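Local structure of cyanophage-like gp41-1 intein (Metagenome, 6QAZ) at residues A[58-69]-A[118-128]. The protein is a naturally split intein, which probably excises itself by protein splicing and joins the flanking sequences with a peptide bond. Numbering follows the deposited sequence.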
loop_
_atom_site.group_PDB
_atom_site.type_symbol
_atom_site.label_atom_id
_atom_site.label_comp_id
_atom_site.label_asym_id
_atom_site.label_seq_id
_atom_site.Cartn_x
_atom_site.Cartn_y
_atom_site.Cartn_z
ATOM N N LYS A 58 2.999 -7.095 -10.570
ATOM C CA LYS A 58 2.556 -5.902 -9.847
ATOM C C LYS A 58 3.657 -5.445 -8.893
ATOM O O LYS A 58 4.334 -6.258 -8.262
ATOM C CB LYS A 58 1.260 -6.168 -9.099
ATOM C CG LYS A 58 0.076 -6.474 -9.976
ATOM C CD LYS A 58 -1.158 -6.683 -9.171
ATOM C CE LYS A 58 -2.427 -6.964 -9.939
ATOM N NZ LYS A 58 -2.323 -8.134 -10.808
ATOM N N GLU A 59 3.787 -4.133 -8.762
ATOM C CA GLU A 59 4.818 -3.517 -7.915
ATOM C C GLU A 59 4.211 -2.476 -7.014
ATOM O O GLU A 59 3.225 -1.798 -7.396
ATOM C CB GLU A 59 5.873 -2.788 -8.780
ATOM C CG GLU A 59 6.759 -3.604 -9.622
ATOM C CD GLU A 59 7.566 -2.714 -10.593
ATOM O OE1 GLU A 59 7.754 -1.467 -10.333
ATOM O OE2 GLU A 59 8.079 -3.270 -11.506
ATOM N N ILE A 60 4.839 -2.257 -5.888
ATOM C CA ILE A 60 4.502 -1.146 -4.994
ATOM C C ILE A 60 5.780 -0.680 -4.330
ATOM O O ILE A 60 6.649 -1.512 -4.016
ATOM C CB ILE A 60 3.392 -1.532 -4.007
ATOM C CG1 ILE A 60 2.941 -0.391 -3.186
ATOM C CG2 ILE A 60 3.838 -2.660 -3.123
ATOM C CD1 ILE A 60 1.588 -0.662 -2.475
ATOM N N ILE A 61 5.877 0.599 -4.086
ATOM C CA ILE A 61 7.041 1.214 -3.407
ATOM C C ILE A 61 6.550 1.791 -2.092
ATOM O O ILE A 61 5.616 2.599 -2.055
ATOM C CB ILE A 61 7.719 2.242 -4.317
ATOM C CG1 ILE A 61 8.398 1.530 -5.493
ATOM C CG2 ILE A 61 8.740 3.064 -3.531
ATOM C CD1 ILE A 61 8.940 2.478 -6.524
ATOM N N CYS A 62 7.246 1.422 -1.025
ATOM C CA CYS A 62 6.807 1.800 0.323
ATOM C C CYS A 62 8.006 1.918 1.249
ATOM O O CYS A 62 9.129 1.535 0.918
ATOM C CB CYS A 62 5.810 0.780 0.867
ATOM S SG CYS A 62 6.501 -0.882 1.089
ATOM N N SER A 63 7.750 2.394 2.453
ATOM C CA SER A 63 8.775 2.455 3.500
ATOM C C SER A 63 8.862 1.138 4.248
ATOM O O SER A 63 8.014 0.236 4.115
ATOM C CB SER A 63 8.508 3.592 4.437
ATOM O OG SER A 63 7.322 3.361 5.167
ATOM N N GLU A 64 9.882 1.021 5.095
ATOM C CA GLU A 64 10.150 -0.257 5.763
ATOM C C GLU A 64 9.074 -0.626 6.777
ATOM O O GLU A 64 8.928 -1.813 7.078
ATOM C CB GLU A 64 11.513 -0.318 6.443
ATOM C CG GLU A 64 11.632 0.562 7.665
ATOM C CD GLU A 64 12.935 0.403 8.404
ATOM O OE1 GLU A 64 13.505 -0.704 8.329
ATOM O OE2 GLU A 64 13.355 1.384 9.055
ATOM N N GLU A 65 8.357 0.355 7.309
ATOM C CA GLU A 65 7.363 0.033 8.338
ATOM C C GLU A 65 5.961 -0.078 7.756
ATOM O O GLU A 65 5.027 -0.408 8.513
ATOM C CB GLU A 65 7.435 0.903 9.522
ATOM C CG GLU A 65 6.811 2.172 9.356
ATOM C CD GLU A 65 7.684 3.257 8.792
ATOM O OE1 GLU A 65 7.845 4.284 9.472
ATOM O OE2 GLU A 65 8.190 3.061 7.653
ATOM N N HIS A 66 5.778 0.142 6.468
ATOM C CA HIS A 66 4.433 0.109 5.885
ATOM C C HIS A 66 3.886 -1.318 5.888
ATOM O O HIS A 66 4.552 -2.259 5.414
ATOM C CB HIS A 66 4.488 0.670 4.469
ATOM C CG HIS A 66 3.128 0.764 3.895
ATOM N ND1 HIS A 66 2.261 1.799 4.151
ATOM C CD2 HIS A 66 2.401 -0.138 3.212
ATOM C CE1 HIS A 66 1.077 1.503 3.677
ATOM N NE2 HIS A 66 1.140 0.358 3.085
ATOM N N LEU A 67 2.677 -1.500 6.380
ATOM C CA LEU A 67 2.069 -2.826 6.576
ATOM C C LEU A 67 1.272 -3.294 5.370
ATOM O O LEU A 67 0.606 -2.521 4.669
ATOM C CB LEU A 67 1.147 -2.774 7.792
ATOM C CG LEU A 67 1.805 -2.522 9.127
ATOM C CD1 LEU A 67 0.751 -2.104 10.156
ATOM C CD2 LEU A 67 2.573 -3.744 9.615
ATOM N N PHE A 68 1.290 -4.615 5.222
ATOM C CA PHE A 68 0.444 -5.325 4.259
ATOM C C PHE A 68 -0.230 -6.508 4.933
ATOM O O PHE A 68 0.411 -7.245 5.689
ATOM C CB PHE A 68 1.262 -5.931 3.113
ATOM C CG PHE A 68 1.933 -4.910 2.252
ATOM C CD1 PHE A 68 3.143 -4.328 2.637
ATOM C CD2 PHE A 68 1.358 -4.507 1.052
ATOM C CE1 PHE A 68 3.735 -3.351 1.868
ATOM C CE2 PHE A 68 1.979 -3.567 0.266
ATOM C CZ PHE A 68 3.161 -2.985 0.680
ATOM N N PRO A 69 -1.482 -6.790 4.591
ATOM C CA PRO A 69 -2.122 -8.013 5.055
ATOM C C PRO A 69 -1.469 -9.206 4.383
ATOM O O PRO A 69 -1.171 -9.197 3.192
ATOM C CB PRO A 69 -3.585 -7.858 4.667
ATOM C CG PRO A 69 -3.619 -6.814 3.629
ATOM C CD PRO A 69 -2.399 -5.951 3.822
ATOM N N LEU A 118 -7.787 -0.909 5.097
ATOM C CA LEU A 118 -7.088 -1.425 3.914
ATOM C C LEU A 118 -7.520 -0.668 2.661
ATOM O O LEU A 118 -8.615 -0.060 2.606
ATOM C CB LEU A 118 -7.364 -2.922 3.717
ATOM C CG LEU A 118 -7.151 -3.819 4.940
ATOM C CD1 LEU A 118 -7.393 -5.273 4.571
ATOM C CD2 LEU A 118 -5.773 -3.629 5.535
ATOM N N PHE A 119 -6.714 -0.777 1.626
ATOM C CA PHE A 119 -7.105 -0.329 0.294
ATOM C C PHE A 119 -6.200 -1.006 -0.722
ATOM O O PHE A 119 -5.054 -1.377 -0.418
ATOM C CB PHE A 119 -7.083 1.199 0.134
ATOM C CG PHE A 119 -5.796 1.904 0.478
ATOM C CD1 PHE A 119 -4.777 2.064 -0.431
ATOM C CD2 PHE A 119 -5.637 2.447 1.714
ATOM C CE1 PHE A 119 -3.626 2.746 -0.105
ATOM C CE2 PHE A 119 -4.501 3.163 2.023
ATOM C CZ PHE A 119 -3.466 3.271 1.128
ATOM N N TYR A 120 -6.691 -1.136 -1.944
ATOM C CA TYR A 120 -5.849 -1.611 -3.041
ATOM C C TYR A 120 -4.966 -0.471 -3.550
ATOM O O TYR A 120 -5.425 0.638 -3.833
ATOM C CB TYR A 120 -6.726 -2.136 -4.185
ATOM C CG TYR A 120 -7.373 -3.478 -3.879
ATOM C CD1 TYR A 120 -6.611 -4.625 -3.784
ATOM C CD2 TYR A 120 -8.738 -3.620 -3.660
ATOM C CE1 TYR A 120 -7.146 -5.867 -3.507
ATOM C CE2 TYR A 120 -9.298 -4.880 -3.388
ATOM C CZ TYR A 120 -8.488 -5.996 -3.309
ATOM O OH TYR A 120 -8.970 -7.270 -3.054
ATOM N N ALA A 121 -3.694 -0.768 -3.690
ATOM C CA ALA A 121 -2.652 0.182 -4.106
ATOM C C ALA A 121 -1.912 -0.490 -5.249
ATOM O O ALA A 121 -1.313 -1.556 -5.039
ATOM C CB ALA A 121 -1.759 0.494 -2.933
ATOM N N ASN A 122 -2.011 0.053 -6.446
ATOM C CA ASN A 122 -1.509 -0.672 -7.652
ATOM C C ASN A 122 -2.091 -2.090 -7.701
ATOM O O ASN A 122 -1.411 -3.034 -8.126
ATOM C CB ASN A 122 -0.004 -0.688 -7.711
ATOM C CG ASN A 122 0.609 0.681 -7.721
ATOM O OD1 ASN A 122 -0.018 1.674 -8.087
ATOM N ND2 ASN A 122 1.847 0.753 -7.349
ATOM N N ASP A 123 -3.336 -2.250 -7.272
ATOM C CA ASP A 123 -4.054 -3.539 -7.310
ATOM C C ASP A 123 -3.509 -4.551 -6.299
ATOM O O ASP A 123 -3.897 -5.713 -6.356
ATOM C CB ASP A 123 -4.138 -4.136 -8.699
ATOM C CG ASP A 123 -4.926 -3.322 -9.669
ATOM O OD1 ASP A 123 -5.947 -2.788 -9.260
ATOM O OD2 ASP A 123 -4.556 -3.283 -10.859
ATOM N N ILE A 124 -2.691 -4.103 -5.347
ATOM C CA ILE A 124 -2.182 -4.927 -4.240
ATOM C C ILE A 124 -2.899 -4.469 -2.976
ATOM O O ILE A 124 -2.926 -3.289 -2.675
ATOM C CB ILE A 124 -0.662 -4.766 -4.084
ATOM C CG1 ILE A 124 0.066 -5.160 -5.372
ATOM C CG2 ILE A 124 -0.171 -5.554 -2.887
ATOM C CD1 ILE A 124 1.544 -4.880 -5.360
ATOM N N LEU A 125 -3.451 -5.405 -2.205
ATOM C CA LEU A 125 -4.122 -5.014 -0.959
ATOM C C LEU A 125 -3.071 -4.597 0.053
ATOM O O LEU A 125 -2.126 -5.348 0.375
ATOM C CB LEU A 125 -4.956 -6.172 -0.440
ATOM C CG LEU A 125 -5.926 -5.808 0.680
ATOM C CD1 LEU A 125 -6.989 -4.809 0.247
ATOM C CD2 LEU A 125 -6.600 -7.080 1.181
ATOM N N THR A 126 -3.210 -3.394 0.581
ATOM C CA THR A 126 -2.264 -2.850 1.549
ATOM C C THR A 126 -3.011 -2.263 2.730
ATOM O O THR A 126 -4.213 -1.990 2.652
ATOM C CB THR A 126 -1.314 -1.854 0.891
ATOM O OG1 THR A 126 -0.183 -1.645 1.745
ATOM C CG2 THR A 126 -1.928 -0.505 0.626
ATOM N N HIS A 127 -2.310 -2.122 3.842
ATOM C CA HIS A 127 -2.845 -1.397 4.987
ATOM C C HIS A 127 -2.548 0.072 4.797
ATOM O O HIS A 127 -1.557 0.424 4.124
ATOM C CB HIS A 127 -2.213 -1.986 6.234
ATOM C CG HIS A 127 -2.778 -1.514 7.493
ATOM N ND1 HIS A 127 -2.504 -0.293 8.055
ATOM C CD2 HIS A 127 -3.637 -2.129 8.316
ATOM C CE1 HIS A 127 -3.189 -0.210 9.203
ATOM N NE2 HIS A 127 -3.846 -1.317 9.396
ATOM N N ASN A 128 -3.364 0.924 5.363
ATOM C CA ASN A 128 -3.073 2.354 5.290
ATOM C C ASN A 128 -1.705 2.640 5.872
ATOM O O ASN A 128 -1.025 3.564 5.384
ATOM C CB ASN A 128 -4.239 3.208 5.781
ATOM C CG ASN A 128 -4.740 3.059 7.214
ATOM O OD1 ASN A 128 -5.911 3.354 7.473
ATOM N ND2 ASN A 128 -3.896 2.685 8.152
ATOM O OXT ASN A 128 -1.323 1.916 6.837
HETATM O O HOH W 1 4.024 2.311 -5.506
HETATM O O HOH W 2 1.557 4.058 5.459
HETATM O O HOH W 3 1.187 0.898 7.289
HETATM O O HOH W 4 -1.729 -8.107 0.716
#
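His66 NE2 and Thr126 OG1 share a 2.7 Å hydrogen bond, and the same hydroxyl lies over one face of the Phe68 ring, 3.2 Å above its plane and displaced toward the rim; Leu67 O is 3.2 Å from Thr126 OG1. His66 presents the edge of its imidazole to the hydroxyl; with CG anti to the backbone N (chi1 -175°) the ring swings from the turn toward strand 124-127. Its ND1 meets a water that donates to Asn128 O. A second water accepts from Leu67 N and donates to Asn128 OXT. His127 ND1 donates to OXT, which lies near the plane of the imidazole (2.8 Å, 161°). His127 thus binds the carboxylate directly, and waters link it to His66 ND1 and Leu67 N. A C-terminal His-Asn pair is characteristic of inteins, where the Asn cyclises and the preceding His, here His127, probably assists; His66 probably corresponds to the block B histidine. Alongside, His127 N donates to Leu67 O from above the carbonyl plane (3.1 Å), and Leu67 CD1 lies over one face of the His127 ring. Pro69 CG rests on Leu125 CD2 at 3.9 Å. At the far end, Asn122, in the type I' turn from Ala121 to Ile124, sends ND2 to Glu59 O (2.9 Å, 153°), while its OD1 is taken by Gln10 N. Next to this bond, Ile60 CD1 meets Ala121 CB at 3.6 Å and Ile60 CG2 meets Ile124 CD1. Lys58 lays its CE against Asp123 CB, its NZ being salt-bridged to Asp56. The hairpin 118-121/124-127 so packs against strand 59-63, which pairs with strand 45-54 in the large antiparallel sheet, and against strand 68-70, whose partner strand 73-75 brings Glu74 against Leu67, Pro69, Leu118 and His127.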